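Local coordinates for glycosyl hydrolase family 2, TIM barrel domain protein (Faecalibacterium prausnitzii A2-165, PDB 6ED2), which probably cleaves beta-glucuronides, acting as a gut bacterial beta-glucuronidase of glycosyl hydrolase family 2, at residues L438-Q443 and S493-Y498; A506-A511 and L561-A566; G543-P548 and W552-Q557. All blocks are in the same frame, centred on the assembly; numbering follows the deposited sequence.

Contact 1: L438-Q443 and S493-Y498; sequences LLNEPQ and SLNRYY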
# COMPACT_ATOMS: atom_id res chain seq x y z
N LEU A 438 31.15 -14.09 -17.33
CA LEU A 438 31.89 -13.23 -18.25
C LEU A 438 31.00 -12.30 -19.06
O LEU A 438 31.50 -11.31 -19.60
CB LEU A 438 32.73 -14.08 -19.21
CG LEU A 438 34.13 -14.55 -18.78
CD1 LEU A 438 34.19 -15.03 -17.37
CD2 LEU A 438 34.63 -15.65 -19.70
N LEU A 439 29.70 -12.59 -19.16
CA LEU A 439 28.73 -11.77 -19.87
C LEU A 439 27.36 -12.04 -19.27
O LEU A 439 27.11 -13.13 -18.75
CB LEU A 439 28.68 -12.06 -21.38
CG LEU A 439 29.94 -12.17 -22.25
CD1 LEU A 439 30.39 -13.60 -22.32
CD2 LEU A 439 29.67 -11.62 -23.65
N ASN A 440 26.49 -11.02 -19.30
CA ASN A 440 25.09 -11.21 -18.90
C ASN A 440 24.22 -10.98 -20.12
O ASN A 440 24.14 -9.86 -20.64
CB ASN A 440 24.66 -10.27 -17.77
CG ASN A 440 23.21 -10.54 -17.33
OD1 ASN A 440 22.91 -11.52 -16.63
ND2 ASN A 440 22.29 -9.68 -17.77
N GLU A 441 23.55 -12.04 -20.56
CA GLU A 441 22.59 -11.99 -21.65
C GLU A 441 23.16 -11.35 -22.92
O GLU A 441 22.57 -10.41 -23.46
CB GLU A 441 21.33 -11.27 -21.21
CG GLU A 441 20.56 -11.99 -20.13
CD GLU A 441 19.25 -11.31 -19.80
OE1 GLU A 441 19.06 -10.14 -20.20
OE2 GLU A 441 18.39 -11.95 -19.16
N PRO A 442 24.29 -11.83 -23.43
CA PRO A 442 24.76 -11.35 -24.73
C PRO A 442 23.92 -11.99 -25.83
O PRO A 442 23.31 -13.05 -25.65
CB PRO A 442 26.21 -11.84 -24.79
CG PRO A 442 26.18 -13.09 -24.00
CD PRO A 442 25.13 -12.93 -22.92
N GLN A 443 23.89 -11.33 -26.98
CA GLN A 443 23.22 -11.88 -28.15
C GLN A 443 24.11 -12.98 -28.75
O GLN A 443 24.77 -12.80 -29.77
CB GLN A 443 22.92 -10.77 -29.17
CG GLN A 443 22.15 -11.23 -30.41
CD GLN A 443 21.86 -10.10 -31.40
OE1 GLN A 443 22.61 -9.12 -31.49
NE2 GLN A 443 20.77 -10.23 -32.13
N SER A 493 24.45 -21.10 -17.35
CA SER A 493 23.60 -20.25 -16.51
C SER A 493 22.46 -19.71 -17.36
O SER A 493 22.71 -19.00 -18.34
CB SER A 493 24.39 -19.08 -15.91
OG SER A 493 25.47 -19.54 -15.11
N LEU A 494 21.23 -20.02 -16.98
CA LEU A 494 20.07 -19.59 -17.76
C LEU A 494 19.30 -18.51 -17.02
O LEU A 494 19.10 -18.59 -15.80
CB LEU A 494 19.13 -20.77 -18.05
CG LEU A 494 19.64 -21.93 -18.93
CD1 LEU A 494 18.52 -22.93 -19.20
CD2 LEU A 494 20.26 -21.43 -20.25
N ASN A 495 18.87 -17.49 -17.77
CA ASN A 495 17.88 -16.52 -17.32
C ASN A 495 16.57 -16.86 -18.01
O ASN A 495 16.43 -16.61 -19.22
CB ASN A 495 18.31 -15.08 -17.65
CG ASN A 495 19.58 -14.65 -16.90
OD1 ASN A 495 20.14 -15.40 -16.09
ND2 ASN A 495 20.02 -13.43 -17.18
N ARG A 496 15.61 -17.41 -17.27
CA ARG A 496 14.38 -17.89 -17.88
C ARG A 496 13.16 -17.36 -17.14
O ARG A 496 13.14 -17.30 -15.91
CB ARG A 496 14.35 -19.41 -17.92
CG ARG A 496 15.27 -20.01 -18.98
CD ARG A 496 14.98 -19.41 -20.34
NE ARG A 496 15.84 -19.94 -21.40
CZ ARG A 496 17.01 -19.40 -21.76
NH1 ARG A 496 17.48 -18.31 -21.16
NH2 ARG A 496 17.71 -19.95 -22.74
N TYR A 497 12.14 -16.98 -17.91
CA TYR A 497 10.93 -16.33 -17.41
C TYR A 497 9.69 -16.96 -18.03
O TYR A 497 8.77 -16.26 -18.48
CB TYR A 497 10.97 -14.84 -17.69
CG TYR A 497 12.01 -14.12 -16.86
CD1 TYR A 497 11.77 -13.82 -15.53
CD2 TYR A 497 13.23 -13.75 -17.42
CE1 TYR A 497 12.72 -13.15 -14.76
CE2 TYR A 497 14.18 -13.08 -16.67
CZ TYR A 497 13.92 -12.79 -15.34
OH TYR A 497 14.88 -12.13 -14.59
N TYR A 498 9.66 -18.29 -18.07
CA TYR A 498 8.48 -19.02 -18.51
C TYR A 498 7.36 -18.82 -17.49
O TYR A 498 7.44 -19.32 -16.36
CB TYR A 498 8.81 -20.50 -18.67
CG TYR A 498 9.57 -20.82 -19.95
CD1 TYR A 498 8.94 -20.74 -21.19
CD2 TYR A 498 10.91 -21.21 -19.92
CE1 TYR A 498 9.63 -21.04 -22.37
CE2 TYR A 498 11.60 -21.52 -21.07
CZ TYR A 498 10.95 -21.44 -22.30
OH TYR A 498 11.64 -21.74 -23.45
O HOH W 1 16.62 -13.82 -20.74
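E441 and N495 have the nearest CA atoms of the two segments, 7.8 Å apart. Strand 470-474 lies between the parallel strands 433-440 and 492-495 in the barrel sheet, so they meet through side chains. E441 comes just after its strand, in a left-handed backbone conformation. Its side chain is extended beyond CG (chi2 -174°) and carries the carboxylate across the gap.

N495 ND2 donates to E441 OE2 at 3.0 Å in a nearly straight bond (N-H...O 172°). The acceptor lies in the amide plane of N495, whereas the donor stands 37° out of the carboxylate plane. E441 OE2, an acceptor, asks for ND2 on its side, and T534 OG1 at OD1 holds the other end of the amide. N440 OD1 approaches N495 ND2 to 3.5 Å but is bonded to T473 and R353. One water donates to E441 OE2 and to N495 O, a second route across.

N440-E441 matches the Asn-Glu pair at the end of the fourth barrel strand in this family, whose glutamate is the acid/base, a role E441 probably shares. A glycerol bonded to E441 OE2 and N440 ND2 is consistent with a sugar pocket. OE2 thus gathers a protein N-H, a water and a glycerol hydroxyl, tying this oxygen to N495 and the pocket.

Contact 2: A506-A511 and L561-A566; sequences AGLADA and LEMTHA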
# COMPACT_ATOMS: atom_id res chain seq x y z
N ALA A 506 -3.31 -16.90 -17.19
CA ALA A 506 -4.09 -18.11 -16.97
C ALA A 506 -3.37 -19.34 -17.52
O ALA A 506 -3.49 -20.43 -16.95
CB ALA A 506 -5.47 -17.97 -17.62
N GLY A 507 -2.60 -19.17 -18.59
CA GLY A 507 -1.88 -20.28 -19.19
C GLY A 507 -0.56 -20.65 -18.53
O GLY A 507 0.47 -20.74 -19.23
N LEU A 508 -0.56 -20.89 -17.21
CA LEU A 508 0.69 -21.30 -16.56
C LEU A 508 1.12 -22.71 -16.97
O LEU A 508 2.31 -23.02 -16.95
CB LEU A 508 0.56 -21.22 -15.04
CG LEU A 508 1.89 -21.03 -14.30
CD1 LEU A 508 2.63 -19.84 -14.86
CD2 LEU A 508 1.71 -20.86 -12.81
N ALA A 509 0.18 -23.57 -17.36
CA ALA A 509 0.57 -24.92 -17.74
C ALA A 509 1.18 -24.97 -19.14
O ALA A 509 2.00 -25.85 -19.42
CB ALA A 509 -0.62 -25.87 -17.64
N ASP A 510 0.79 -24.06 -20.02
CA ASP A 510 1.49 -23.94 -21.29
C ASP A 510 2.94 -23.51 -21.08
O ASP A 510 3.86 -24.03 -21.72
CB ASP A 510 0.75 -22.96 -22.21
CG ASP A 510 -0.53 -23.56 -22.79
OD1 ASP A 510 -0.57 -23.79 -24.02
OD2 ASP A 510 -1.47 -23.82 -22.02
N ALA A 511 3.16 -22.56 -20.16
CA ALA A 511 4.52 -22.15 -19.84
C ALA A 511 5.34 -23.34 -19.33
O ALA A 511 6.48 -23.54 -19.77
CB ALA A 511 4.50 -21.01 -18.81
N LEU A 561 6.65 -19.66 -8.81
CA LEU A 561 7.84 -20.24 -8.21
C LEU A 561 7.68 -21.74 -8.02
O LEU A 561 8.63 -22.51 -8.25
CB LEU A 561 8.16 -19.56 -6.88
CG LEU A 561 8.62 -18.10 -6.96
CD1 LEU A 561 8.75 -17.43 -5.57
CD2 LEU A 561 9.93 -18.01 -7.74
N GLU A 562 6.50 -22.18 -7.59
CA GLU A 562 6.28 -23.61 -7.38
C GLU A 562 6.36 -24.37 -8.69
O GLU A 562 6.95 -25.45 -8.76
CB GLU A 562 4.94 -23.85 -6.70
CG GLU A 562 4.89 -23.31 -5.26
CD GLU A 562 3.74 -23.86 -4.44
OE1 GLU A 562 2.95 -24.67 -4.99
OE2 GLU A 562 3.64 -23.50 -3.25
N MET A 563 5.77 -23.81 -9.75
CA MET A 563 5.89 -24.44 -11.06
C MET A 563 7.34 -24.47 -11.50
O MET A 563 7.87 -25.53 -11.89
CB MET A 563 5.03 -23.71 -12.09
CG MET A 563 5.10 -24.34 -13.47
SD MET A 563 6.50 -23.76 -14.47
CE MET A 563 6.01 -22.09 -14.86
N THR A 564 8.02 -23.32 -11.41
CA THR A 564 9.41 -23.21 -11.85
C THR A 564 10.30 -24.21 -11.12
O THR A 564 11.11 -24.90 -11.74
CB THR A 564 9.89 -21.77 -11.64
OG1 THR A 564 9.03 -20.87 -12.36
CG2 THR A 564 11.32 -21.56 -12.18
N HIS A 565 10.13 -24.34 -9.80
CA HIS A 565 11.00 -25.24 -9.05
C HIS A 565 10.71 -26.69 -9.38
O HIS A 565 11.62 -27.53 -9.33
CB HIS A 565 10.85 -24.98 -7.55
CG HIS A 565 11.39 -23.65 -7.11
ND1 HIS A 565 10.86 -22.94 -6.06
CD2 HIS A 565 12.40 -22.90 -7.60
CE1 HIS A 565 11.53 -21.81 -5.92
NE2 HIS A 565 12.47 -21.76 -6.84
N ALA A 566 9.45 -27.02 -9.70
CA ALA A 566 9.13 -28.37 -10.13
C ALA A 566 9.86 -28.71 -11.42
O ALA A 566 10.36 -29.83 -11.58
CB ALA A 566 7.62 -28.54 -10.29
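M563 makes its nearest approaches through the terminal methyl CE. This atom meets L508 CD1 at 4.1 Å, and the same CE lies 4.4 Å from A511 CB. Both are apolar contacts, with one methyl set against a leucine branch and a neighbouring alanine methyl. The backbones stand well apart: the nearest CA atoms, those of L508 and M563, are 8.2 Å from each other.

Torsions explain how the gap is bridged. In M563, CG lies opposite the backbone N (chi1 -179°), which sends the chain outward from its helix, and bends at chi2 (-85°) and chi3 (-71°) then curl CE round.

The two helices are consecutive outer helices of the TIM barrel. Helix 508-525 follows strand 492-495, helix 554-570 follows strand 531-535, and the two strands are parallel neighbours, so 492-495, 508-525 and 531-535 form a beta-alpha-beta unit. M563 therefore fills part of the groove between adjacent helices, where it also packs on E512, while T564 reaches F515.

Further out, at the start of helix 508-525, G507 occupies the N-cap position and is the centre of an inverse gamma turn; the A511 N to G507 O bond is long and weak at 3.4 Å. Its partner helix is more regular here, with H565 N bonded to L561 O at 2.8 Å. On the far side of that helix, L561 and H565 pack against helix 610-621, and H565 NE2 is bonded to Y536 OH. D510, by contrast, faces another chain, where its OD2 bonds to the backbone N of A178 of the second subunit.

Contact 3: G543-P548 and W552-Q557; sequences GAHKLP and WSAEYQ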
# COMPACT_ATOMS: atom_id res chain seq x y z
N GLY A 543 1.94 -6.76 -0.61
CA GLY A 543 0.56 -6.54 -0.24
C GLY A 543 -0.47 -6.77 -1.32
O GLY A 543 -1.67 -6.72 -1.03
N ALA A 544 -0.04 -7.01 -2.57
CA ALA A 544 -0.98 -7.29 -3.65
C ALA A 544 -1.41 -8.75 -3.55
O ALA A 544 -0.66 -9.66 -3.90
CB ALA A 544 -0.34 -6.98 -5.01
N HIS A 545 -2.60 -8.98 -3.03
CA HIS A 545 -3.14 -10.32 -2.92
C HIS A 545 -4.36 -10.44 -3.81
O HIS A 545 -5.17 -9.52 -3.90
CB HIS A 545 -3.50 -10.64 -1.46
CG HIS A 545 -2.33 -11.08 -0.62
ND1 HIS A 545 -1.97 -12.41 -0.48
CD2 HIS A 545 -1.45 -10.37 0.13
CE1 HIS A 545 -0.91 -12.50 0.31
NE2 HIS A 545 -0.57 -11.28 0.69
N LYS A 546 -4.50 -11.59 -4.46
CA LYS A 546 -5.72 -11.83 -5.21
C LYS A 546 -5.97 -13.33 -5.24
O LYS A 546 -5.04 -14.12 -5.40
CB LYS A 546 -5.65 -11.25 -6.63
CG LYS A 546 -7.01 -11.20 -7.28
CD LYS A 546 -7.38 -9.80 -7.77
CE LYS A 546 -8.65 -9.87 -8.61
NZ LYS A 546 -8.84 -8.75 -9.53
N LEU A 547 -7.23 -13.70 -5.07
CA LEU A 547 -7.64 -15.10 -5.08
C LEU A 547 -8.83 -15.25 -6.02
O LEU A 547 -9.92 -14.72 -5.73
CB LEU A 547 -7.99 -15.56 -3.66
CG LEU A 547 -8.54 -16.97 -3.49
CD1 LEU A 547 -7.43 -18.00 -3.66
CD2 LEU A 547 -9.18 -17.08 -2.13
N PRO A 548 -8.67 -15.92 -7.16
CA PRO A 548 -7.43 -16.55 -7.64
C PRO A 548 -6.43 -15.52 -8.17
O PRO A 548 -6.76 -14.33 -8.27
CB PRO A 548 -7.91 -17.47 -8.74
CG PRO A 548 -9.10 -16.74 -9.31
CD PRO A 548 -9.76 -16.05 -8.14
N TRP A 552 1.33 -10.06 -11.02
CA TRP A 552 1.69 -8.96 -10.12
C TRP A 552 1.27 -9.20 -8.66
O TRP A 552 1.68 -8.44 -7.78
CB TRP A 552 1.15 -7.60 -10.60
CG TRP A 552 1.99 -6.97 -11.67
CD1 TRP A 552 1.83 -7.09 -13.03
CD2 TRP A 552 3.13 -6.11 -11.48
NE1 TRP A 552 2.80 -6.36 -13.69
CE2 TRP A 552 3.61 -5.76 -12.77
CE3 TRP A 552 3.80 -5.62 -10.35
CZ2 TRP A 552 4.73 -4.92 -12.95
CZ3 TRP A 552 4.92 -4.77 -10.54
CH2 TRP A 552 5.36 -4.45 -11.83
N SER A 553 0.49 -10.25 -8.39
CA SER A 553 0.05 -10.59 -7.03
C SER A 553 1.02 -11.55 -6.34
O SER A 553 1.77 -12.30 -6.99
CB SER A 553 -1.33 -11.24 -7.05
OG SER A 553 -1.22 -12.56 -7.57
N ALA A 554 0.96 -11.55 -5.00
CA ALA A 554 1.75 -12.50 -4.22
C ALA A 554 1.41 -13.93 -4.59
O ALA A 554 2.31 -14.78 -4.69
CB ALA A 554 1.51 -12.28 -2.72
N GLU A 555 0.12 -14.21 -4.81
CA GLU A 555 -0.32 -15.55 -5.18
C GLU A 555 0.33 -16.00 -6.48
O GLU A 555 0.79 -17.14 -6.59
CB GLU A 555 -1.84 -15.58 -5.32
CG GLU A 555 -2.57 -15.70 -3.99
CD GLU A 555 -2.59 -14.38 -3.22
OE1 GLU A 555 -2.26 -13.31 -3.81
OE2 GLU A 555 -2.94 -14.43 -2.01
N TYR A 556 0.31 -15.13 -7.50
CA TYR A 556 0.90 -15.50 -8.77
C TYR A 556 2.38 -15.82 -8.59
O TYR A 556 2.85 -16.87 -9.05
CB TYR A 556 0.70 -14.38 -9.80
CG TYR A 556 1.03 -14.86 -11.19
CD1 TYR A 556 0.10 -15.58 -11.94
CD2 TYR A 556 2.31 -14.67 -11.73
CE1 TYR A 556 0.41 -16.05 -13.20
CE2 TYR A 556 2.62 -15.13 -12.99
CZ TYR A 556 1.67 -15.83 -13.72
OH TYR A 556 1.99 -16.31 -14.97
N GLN A 557 3.12 -14.95 -7.90
CA GLN A 557 4.54 -15.20 -7.68
C GLN A 557 4.76 -16.56 -7.03
O GLN A 557 5.59 -17.35 -7.50
CB GLN A 557 5.15 -14.07 -6.83
CG GLN A 557 6.54 -14.38 -6.27
CD GLN A 557 7.66 -14.21 -7.30
OE1 GLN A 557 7.45 -14.40 -8.50
NE2 GLN A 557 8.86 -13.85 -6.84
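The imidazole of H545 has A554 over one face and E555 at its edge. A554 CB lies 4.1 Å from the ring centroid and 18° off the normal, a CH-pi contact displaced toward the rim. At the edge, ND1 donates to E555 OE2 at 2.7 Å, near the ring plane and from the syn side of the carboxylate. The two planes are steeply inclined, about 70° apart, so ring and carboxylate meet through the bond without stacking.

The other carboxylate oxygen, OE1, takes the backbone N of K546 at 2.9 Å from above the plane. A bend at chi2 (76°) folds the E555 side chain back to reach both donors. OE2 has a further partner in Y613 of the third subunit, so the carboxylate is gripped by three groups. As E555 lies in the first turn of its helix, the N-terminal backbone would probably favour its negative charge.

Beside it, A554 N donates to A544 O at 2.7 Å, nearly straight at both ends, and S553 CA makes a CA-H...O contact of 3.3 Å with that same A544 O. S553 is the N-cap, its OG accepting from Y556 N at 3.0 Å and also bonded to V550 O. The serine thus caps the first turn, while a carbonyl of the preceding loop accepts the N-H of A554.

Other subunits meet the same corner: K546 NZ forms a salt bridge with D595 of the second subunit, and L547 bonds through its backbone to Q607 and R339 of the third. The loop itself connects strand 531-535 to helix 554-570 and folds back on the helix start, where A554 and Q557 touch helix 610-621.

All three contacts belong to the TIM barrel, running from its pocket outward. Contact 1 is innermost: the side chain of E441 is about 3 Å from the bound glycerol, and that of N440 about 7 Å from a magnesium ion other than the one at T239 and E241. Contact 2, centred about 19 Å from contact 1, packs on it through Y498 O and M563 CE, 3.5 Å apart. Contact 3 is about 15 Å from contact 2, centre to centre, and also uses helix 554-570; L508 CD1 packs on Y556 OH at 3.6 Å. Contacts 1 and 3, with centres about 27 Å apart, do not touch. The second subunit reaches contacts 2 and 3.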